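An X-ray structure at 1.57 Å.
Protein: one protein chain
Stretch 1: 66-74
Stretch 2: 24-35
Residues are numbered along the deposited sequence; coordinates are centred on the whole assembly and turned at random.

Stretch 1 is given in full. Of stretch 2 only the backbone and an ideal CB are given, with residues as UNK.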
ATOM      1  N   GLY A  66       2.829 -14.221  -6.521  1.00 15.40           N
ATOM      2  CA  GLY A  66       3.309 -15.454  -5.922  1.00 16.44           C
ATOM      3  C   GLY A  66       3.267 -15.361  -4.415  1.00 15.71           C
ATOM      4  O   GLY A  66       2.489 -14.592  -3.860  1.00 16.61           O
ATOM      5  N   HIS A  67       4.095 -16.171  -3.753  1.00 18.74           N
ATOM      6  CA  HIS A  67       4.190 -16.151  -2.304  1.00 18.11           C
ATOM      7  C   HIS A  67       5.641 -16.154  -1.869  1.00 19.41           C
ATOM      8  O   HIS A  67       6.517 -16.574  -2.621  1.00 21.13           O
ATOM      9  CB  HIS A  67       3.471 -17.350  -1.702  1.00 20.33           C
ATOM     10  CG  HIS A  67       2.029 -17.423  -2.083  1.00 20.20           C
ATOM     11  ND1 HIS A  67       1.044 -16.780  -1.365  1.00 24.47           N
ATOM     12  CD2 HIS A  67       1.407 -18.018  -3.129  1.00 21.80           C
ATOM     13  CE1 HIS A  67      -0.125 -16.993  -1.943  1.00 25.83           C
ATOM     14  NE2 HIS A  67       0.068 -17.738  -3.016  1.00 20.89           N
ATOM     15  N   ILE A  68       5.881 -15.686  -0.653  1.00 19.37           N
ATOM     16  CA  ILE A  68       7.191 -15.830  -0.028  1.00 19.04           C
ATOM     17  C   ILE A  68       7.280 -17.158   0.707  1.00 20.58           C
ATOM     18  O   ILE A  68       6.373 -17.524   1.456  1.00 24.09           O
ATOM     19  CB  ILE A  68       7.464 -14.673   0.950  1.00 17.69           C
ATOM     20  CG1 ILE A  68       7.387 -13.313   0.232  1.00 18.58           C
ATOM     21  CG2 ILE A  68       8.829 -14.860   1.627  1.00 20.81           C
ATOM     22  CD1 ILE A  68       7.492 -12.134   1.152  1.00 20.16           C
ATOM     23  N   SER A  69       8.355 -17.903   0.455  1.00 20.65           N
ATOM     24  CA  SER A  69       8.630 -19.167   1.154  1.00 23.65           C
ATOM     25  C   SER A  69       9.844 -19.005   2.058  1.00 25.24           C
ATOM     26  O   SER A  69      10.897 -18.560   1.604  1.00 27.50           O
ATOM     27  CB  SER A  69       8.876 -20.301   0.155  1.00 33.90           C
ATOM     28  OG  SER A  69       7.718 -20.536  -0.625  1.00 39.10           O
ATOM     29  N   VAL A  70       9.692 -19.388   3.321  1.00 25.57           N
ATOM     30  CA  VAL A  70      10.768 -19.326   4.304  1.00 23.85           C
ATOM     31  C   VAL A  70      11.138 -20.738   4.735  1.00 25.48           C
ATOM     32  O   VAL A  70      10.284 -21.489   5.200  1.00 28.90           O
ATOM     33  CB  VAL A  70      10.363 -18.493   5.544  1.00 23.88           C
ATOM     34  CG1 VAL A  70      11.503 -18.462   6.578  1.00 29.98           C
ATOM     35  CG2 VAL A  70       9.964 -17.082   5.135  1.00 28.26           C
ATOM     36  N   THR A  71      12.405 -21.103   4.557  1.00 26.83           N
ATOM     37  CA  THR A  71      12.896 -22.393   5.035  1.00 33.34           C
ATOM     38  C   THR A  71      13.706 -22.182   6.304  1.00 30.48           C
ATOM     39  O   THR A  71      14.621 -21.363   6.335  1.00 30.64           O
ATOM     40  CB  THR A  71      13.764 -23.109   3.989  1.00 35.14           C
ATOM     41  OG1 THR A  71      13.003 -23.331   2.798  1.00 32.55           O
ATOM     42  CG2 THR A  71      14.246 -24.462   4.520  1.00 35.62           C
ATOM     43  N   ALA A  72      13.340 -22.914   7.350  1.00 35.04           N
ATOM     44  CA  ALA A  72      14.045 -22.877   8.622  1.00 34.54           C
ATOM     45  C   ALA A  72      14.370 -24.311   9.001  1.00 35.40           C
ATOM     46  O   ALA A  72      14.036 -25.233   8.262  1.00 34.82           O
ATOM     47  CB  ALA A  72      13.208 -22.202   9.702  1.00 34.50           C
ATOM     48  N   ILE A  73      15.010 -24.498  10.143  1.00 40.48           N
ATOM     49  CA  ILE A  73      15.444 -25.839  10.538  1.00 41.78           C
ATOM     50  C   ILE A  73      14.251 -26.792  10.669  1.00 46.06           C
ATOM     51  O   ILE A  73      14.361 -27.988  10.390  1.00 47.25           O
ATOM     52  CB  ILE A  73      16.229 -25.815  11.862  1.00 45.40           C
ATOM     53  CG1 ILE A  73      16.634 -27.234  12.275  1.00 53.10           C
ATOM     54  CG2 ILE A  73      15.411 -25.193  12.982  1.00 45.25           C
ATOM     55  CD1 ILE A  73      17.321 -28.050  11.185  1.00 58.33           C
ATOM     56  N   GLY A  74      13.109 -26.248  11.076  1.00 38.94           N
ATOM     57  CA  GLY A  74      11.909 -27.036  11.274  1.00 37.82           C
ATOM     58  C   GLY A  74      11.131 -27.329  10.004  1.00 49.63           C
ATOM     59  O   GLY A  74      10.175 -28.109  10.030  1.00 44.76           O
ATOM     60  N   UNK A  24       6.926 -17.313  13.885  1.00 29.39           N
ATOM     61  CA  UNK A  24       7.510 -18.105  14.953  1.00 29.53           C
ATOM     62  C   UNK A  24       8.469 -19.135  14.386  1.00 31.48           C
ATOM     63  O   UNK A  24       8.278 -19.619  13.273  1.00 31.94           O
ATOM     64  CB  UNK A  24       6.417 -18.790  15.777  1.00 29.53           C
ATOM     65  N   UNK A  25       9.488 -19.464  15.178  1.00 33.49           N
ATOM     66  CA  UNK A  25      10.426 -20.543  14.862  1.00 35.47           C
ATOM     67  C   UNK A  25      11.269 -20.289  13.615  1.00 36.99           C
ATOM     68  O   UNK A  25      11.546 -21.220  12.858  1.00 33.77           O
ATOM     69  CB  UNK A  25       9.653 -21.851  14.683  1.00 35.47           C
ATOM     70  N   UNK A  26      11.660 -19.033  13.401  1.00 35.19           N
ATOM     71  CA  UNK A  26      12.557 -18.685  12.308  1.00 35.19           C
ATOM     72  C   UNK A  26      13.993 -19.030  12.730  1.00 34.95           C
ATOM     73  O   UNK A  26      14.862 -18.166  12.848  1.00 38.33           O
ATOM     74  CB  UNK A  26      12.428 -17.205  11.940  1.00 35.19           C
ATOM     75  N   UNK A  27      14.216 -20.318  12.954  1.00 35.10           N
ATOM     76  CA  UNK A  27      15.479 -20.817  13.499  1.00 35.66           C
ATOM     77  C   UNK A  27      16.372 -21.319  12.371  1.00 34.17           C
ATOM     78  O   UNK A  27      15.989 -22.209  11.616  1.00 42.11           O
ATOM     79  CB  UNK A  27      15.229 -21.931  14.517  1.00 35.66           C
ATOM     80  N   UNK A  28      17.563 -20.739  12.268  1.00 34.15           N
ATOM     81  CA  UNK A  28      18.521 -21.087  11.220  1.00 39.23           C
ATOM     82  C   UNK A  28      17.859 -21.023   9.852  1.00 37.85           C
ATOM     83  O   UNK A  28      17.800 -22.013   9.128  1.00 36.50           O
ATOM     84  CB  UNK A  28      19.104 -22.481  11.462  1.00 39.23           C
ATOM     85  N   UNK A  29      17.356 -19.842   9.511  1.00 35.52           N
ATOM     86  CA  UNK A  29      16.737 -19.620   8.212  1.00 30.05           C
ATOM     87  C   UNK A  29      17.770 -19.874   7.128  1.00 37.73           C
ATOM     88  O   UNK A  29      18.846 -19.274   7.138  1.00 36.76           O
ATOM     89  CB  UNK A  29      16.168 -18.204   8.104  1.00 30.05           C
ATOM     90  N   UNK A  30      17.450 -20.785   6.217  1.00 33.38           N
ATOM     91  CA  UNK A  30      18.394 -21.211   5.192  1.00 38.91           C
ATOM     92  C   UNK A  30      17.969 -20.749   3.807  1.00 36.15           C
ATOM     93  O   UNK A  30      18.743 -20.817   2.859  1.00 35.85           O
ATOM     94  CB  UNK A  30      18.542 -22.734   5.210  1.00 38.91           C
ATOM     95  N   UNK A  31      16.738 -20.264   3.685  1.00 30.47           N
ATOM     96  CA  UNK A  31      16.268 -19.782   2.401  1.00 29.24           C
ATOM     97  C   UNK A  31      15.050 -18.900   2.568  1.00 26.78           C
ATOM     98  O   UNK A  31      14.155 -19.228   3.335  1.00 28.90           O
ATOM     99  CB  UNK A  31      15.949 -20.954   1.471  1.00 29.24           C
ATOM    100  N   UNK A  32      15.037 -17.785   1.846  1.00 25.83           N
ATOM    101  CA  UNK A  32      13.824 -16.990   1.666  1.00 25.44           C
ATOM    102  C   UNK A  32      13.632 -16.775   0.168  1.00 28.48           C
ATOM    103  O   UNK A  32      14.416 -16.072  -0.475  1.00 27.98           O
ATOM    104  CB  UNK A  32      13.908 -15.658   2.413  1.00 25.44           C
ATOM    105  N   UNK A  33      12.600 -17.411  -0.385  1.00 25.22           N
ATOM    106  CA  UNK A  33      12.326 -17.343  -1.812  1.00 23.10           C
ATOM    107  C   UNK A  33      11.169 -16.402  -2.088  1.00 23.86           C
ATOM    108  O   UNK A  33      10.131 -16.488  -1.444  1.00 21.92           O
ATOM    109  CB  UNK A  33      12.024 -18.735  -2.370  1.00 23.10           C
ATOM    110  N   UNK A  34      11.373 -15.504  -3.044  1.00 20.19           N
ATOM    111  CA  UNK A  34      10.370 -14.548  -3.464  1.00 18.57           C
ATOM    112  C   UNK A  34       9.674 -14.972  -4.752  1.00 19.94           C
ATOM    113  O   UNK A  34      10.277 -14.938  -5.828  1.00 19.50           O
ATOM    114  CB  UNK A  34      11.009 -13.170  -3.645  1.00 18.57           C
ATOM    115  N   UNK A  35       8.432 -15.442  -4.613  1.00 19.76           N
ATOM    116  CA  UNK A  35       7.534 -15.724  -5.737  1.00 20.02           C
ATOM    117  C   UNK A  35       8.096 -16.714  -6.742  1.00 21.07           C
ATOM    118  O   UNK A  35       7.707 -16.693  -7.906  1.00 21.82           O
ATOM    119  CB  UNK A  35       7.194 -14.420  -6.462  1.00 20.02           C
TER

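Positions 31 to 34 run antiparallel to strand 68-72; the strand axes approach to 4.7 Å at 170°. Backbone hydrogen bonds set the register, and CB direction sorts the side chains.

Position 24 lies out of reach of stretch 1, so almost any side chain would do, polar ones included; it is Gln-24. At position 25 both phi and psi are positive (65/37), which suits glycine, asparagine or aspartate. Asn-25 fits, and its O accepts a hydrogen bond from a water (2.9 Å), which in turn accepts one from Gly-74 N (2.8 Å).

Position 26 points its CB away, so only a long side chain could return. Phe-26 does: CD1 comes 4.2 Å from Val-70 CG1.

At position 27 the backbone O accepts from Ile-73 N (2.9 Å), and the ideal CB lies 3.6 Å from Ile-73 CG2. Valine, leucine or isoleucine would suit. Ile-27 sets its CG2 3.5 Å from Ile-73 CG2.

Position 28 again has positive phi (52/60), favouring glycine, asparagine or aspartate, though others are tolerated. Glu-28 leads its carboxylate away from stretch 1.

The CB of position 29 is 4.9 Å from Val-70 CG1, inviting a small or branched apolar group. Val-29 brings CG1 to 4.2 Å from Val-70 CG1.

Position 30 gives its N to Thr-71 O (2.9 Å); its sideways CB asks for little, and small polar residues suit. Ser-30 has OG 3.3 Å from Thr-71 CG2.

Position 31 shares a face with Thr-71, 4.0 Å from its CB to the ideal CB; threonine or a long polar chain would serve. Arg-31 extends away, its guanidinium hydrogen-bonded elsewhere in the structure, while its O accepts from Thr-71 N (2.8 Å).

Position 32 falls on the face of Ile-68 and Val-70, within reach of their methyls, where beta-branched apolar residues suit. Val-32 places CG1 3.9 Å from Ile-68 CG2 and CG2 4.4 Å from Val-70 CG2.

Position 33 pairs with Ser-69 through two backbone hydrogen bonds. Its CB shares the face of Ser-69, 4.1 Å from Ser-69 O; serine, threonine or asparagine would be one suitable choice. In Asn-33, OD1 is 2.8 Å from a water that also reaches His-67 O and Ser-69 OG.

Position 34 returns to the Ile-68 face with its CB 5.3 Å from Ile-68 CG1, room for a larger aliphatic. Ile-34 sends CD1 to 4.0 Å from Ile-68 CG1.

Position 35 turns to positive phi (57/28), another glycine or asparagine site, and its N donates to His-67 O (3.0 Å). Asn-35 sets OD1 3.3 Å from Gly-66 C; a CB on Gly-66 would clash with Asn-35 CB.

Stretch 2 24-35: QNFIEVSRVNIN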
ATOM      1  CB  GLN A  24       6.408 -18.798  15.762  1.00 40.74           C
ATOM      2  CG  GLN A  24       5.549 -17.846  16.578  1.00 44.73           C
ATOM      3  CD  GLN A  24       4.361 -18.532  17.219  1.00 71.17           C
ATOM      4  OE1 GLN A  24       3.773 -19.450  16.645  1.00 75.99           O
ATOM      5  NE2 GLN A  24       4.001 -18.090  18.419  1.00 77.99           N
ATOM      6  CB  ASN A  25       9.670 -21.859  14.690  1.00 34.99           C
ATOM      7  CG  ASN A  25       8.720 -22.132  15.828  1.00 39.61           C
ATOM      8  OD1 ASN A  25       9.055 -21.927  16.989  1.00 45.98           O
ATOM      9  ND2 ASN A  25       7.524 -22.591  15.500  1.00 43.95           N
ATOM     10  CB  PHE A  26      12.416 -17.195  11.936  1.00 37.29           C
ATOM     11  CG  PHE A  26      11.071 -16.815  11.354  1.00 37.15           C
ATOM     12  CD1 PHE A  26      10.337 -17.697  10.566  1.00 31.91           C
ATOM     13  CD2 PHE A  26      10.547 -15.551  11.582  1.00 30.55           C
ATOM     14  CE1 PHE A  26       9.102 -17.316  10.023  1.00 29.86           C
ATOM     15  CE2 PHE A  26       9.316 -15.168  11.032  1.00 27.46           C
ATOM     16  CZ  PHE A  26       8.607 -16.056  10.259  1.00 26.89           C
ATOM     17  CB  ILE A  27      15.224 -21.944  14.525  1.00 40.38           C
ATOM     18  CG1 ILE A  27      14.394 -21.403  15.693  1.00 50.71           C
ATOM     19  CG2 ILE A  27      16.537 -22.534  15.034  1.00 45.82           C
ATOM     20  CD1 ILE A  27      13.656 -22.469  16.474  1.00 54.15           C
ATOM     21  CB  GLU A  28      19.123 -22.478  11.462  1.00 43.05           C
ATOM     22  CG  GLU A  28      20.215 -22.484  12.503  1.00 53.42           C
ATOM     23  CD  GLU A  28      21.455 -21.732  12.058  1.00 54.39           C
ATOM     24  OE1 GLU A  28      22.156 -22.210  11.144  1.00 61.93           O
ATOM     25  OE2 GLU A  28      21.728 -20.656  12.628  1.00 64.68           O
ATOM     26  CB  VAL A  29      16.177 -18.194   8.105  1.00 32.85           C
ATOM     27  CG1 VAL A  29      15.703 -17.879   6.681  1.00 32.97           C
ATOM     28  CG2 VAL A  29      15.033 -18.009   9.101  1.00 35.74           C
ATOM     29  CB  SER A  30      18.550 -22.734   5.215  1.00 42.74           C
ATOM     30  OG  SER A  30      17.331 -23.390   4.934  1.00 38.40           O
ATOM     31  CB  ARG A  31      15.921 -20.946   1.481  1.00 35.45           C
ATOM     32  CG  ARG A  31      15.655 -20.532   0.061  1.00 35.26           C
ATOM     33  CD  ARG A  31      15.198 -21.703  -0.771  1.00 40.18           C
ATOM     34  NE  ARG A  31      15.128 -21.359  -2.186  1.00 44.83           N
ATOM     35  CZ  ARG A  31      14.580 -22.129  -3.118  1.00 59.35           C
ATOM     36  NH1 ARG A  31      14.040 -23.298  -2.791  1.00 68.97           N
ATOM     37  NH2 ARG A  31      14.569 -21.727  -4.380  1.00 58.71           N
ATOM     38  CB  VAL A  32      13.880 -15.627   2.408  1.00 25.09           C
ATOM     39  CG1 VAL A  32      12.656 -14.769   2.089  1.00 22.78           C
ATOM     40  CG2 VAL A  32      13.975 -15.856   3.913  1.00 27.19           C
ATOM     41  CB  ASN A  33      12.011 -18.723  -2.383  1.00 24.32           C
ATOM     42  CG  ASN A  33      11.670 -18.668  -3.856  1.00 27.35           C
ATOM     43  OD1 ASN A  33      10.510 -18.566  -4.218  1.00 28.47           O
ATOM     44  ND2 ASN A  33      12.694 -18.697  -4.714  1.00 31.36           N
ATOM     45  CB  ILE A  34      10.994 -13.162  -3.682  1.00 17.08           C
ATOM     46  CG1 ILE A  34      11.842 -12.721  -2.482  1.00 20.22           C
ATOM     47  CG2 ILE A  34       9.910 -12.142  -3.946  1.00 17.62           C
ATOM     48  CD1 ILE A  34      11.149 -12.717  -1.116  1.00 20.89           C
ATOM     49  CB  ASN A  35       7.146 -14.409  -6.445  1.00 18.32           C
ATOM     50  CG  ASN A  35       6.253 -13.532  -5.586  1.00 17.41           C
ATOM     51  OD1 ASN A  35       6.116 -13.770  -4.382  1.00 18.12           O
ATOM     52  ND2 ASN A  35       5.617 -12.534  -6.202  1.00 17.72           N
TER
HETATM   53  O   HOH W   1      11.815 -24.059  12.162  1.00 38.81           O
HETATM   54  O   HOH W   2       8.041 -18.843  -2.917  1.00 27.97           O
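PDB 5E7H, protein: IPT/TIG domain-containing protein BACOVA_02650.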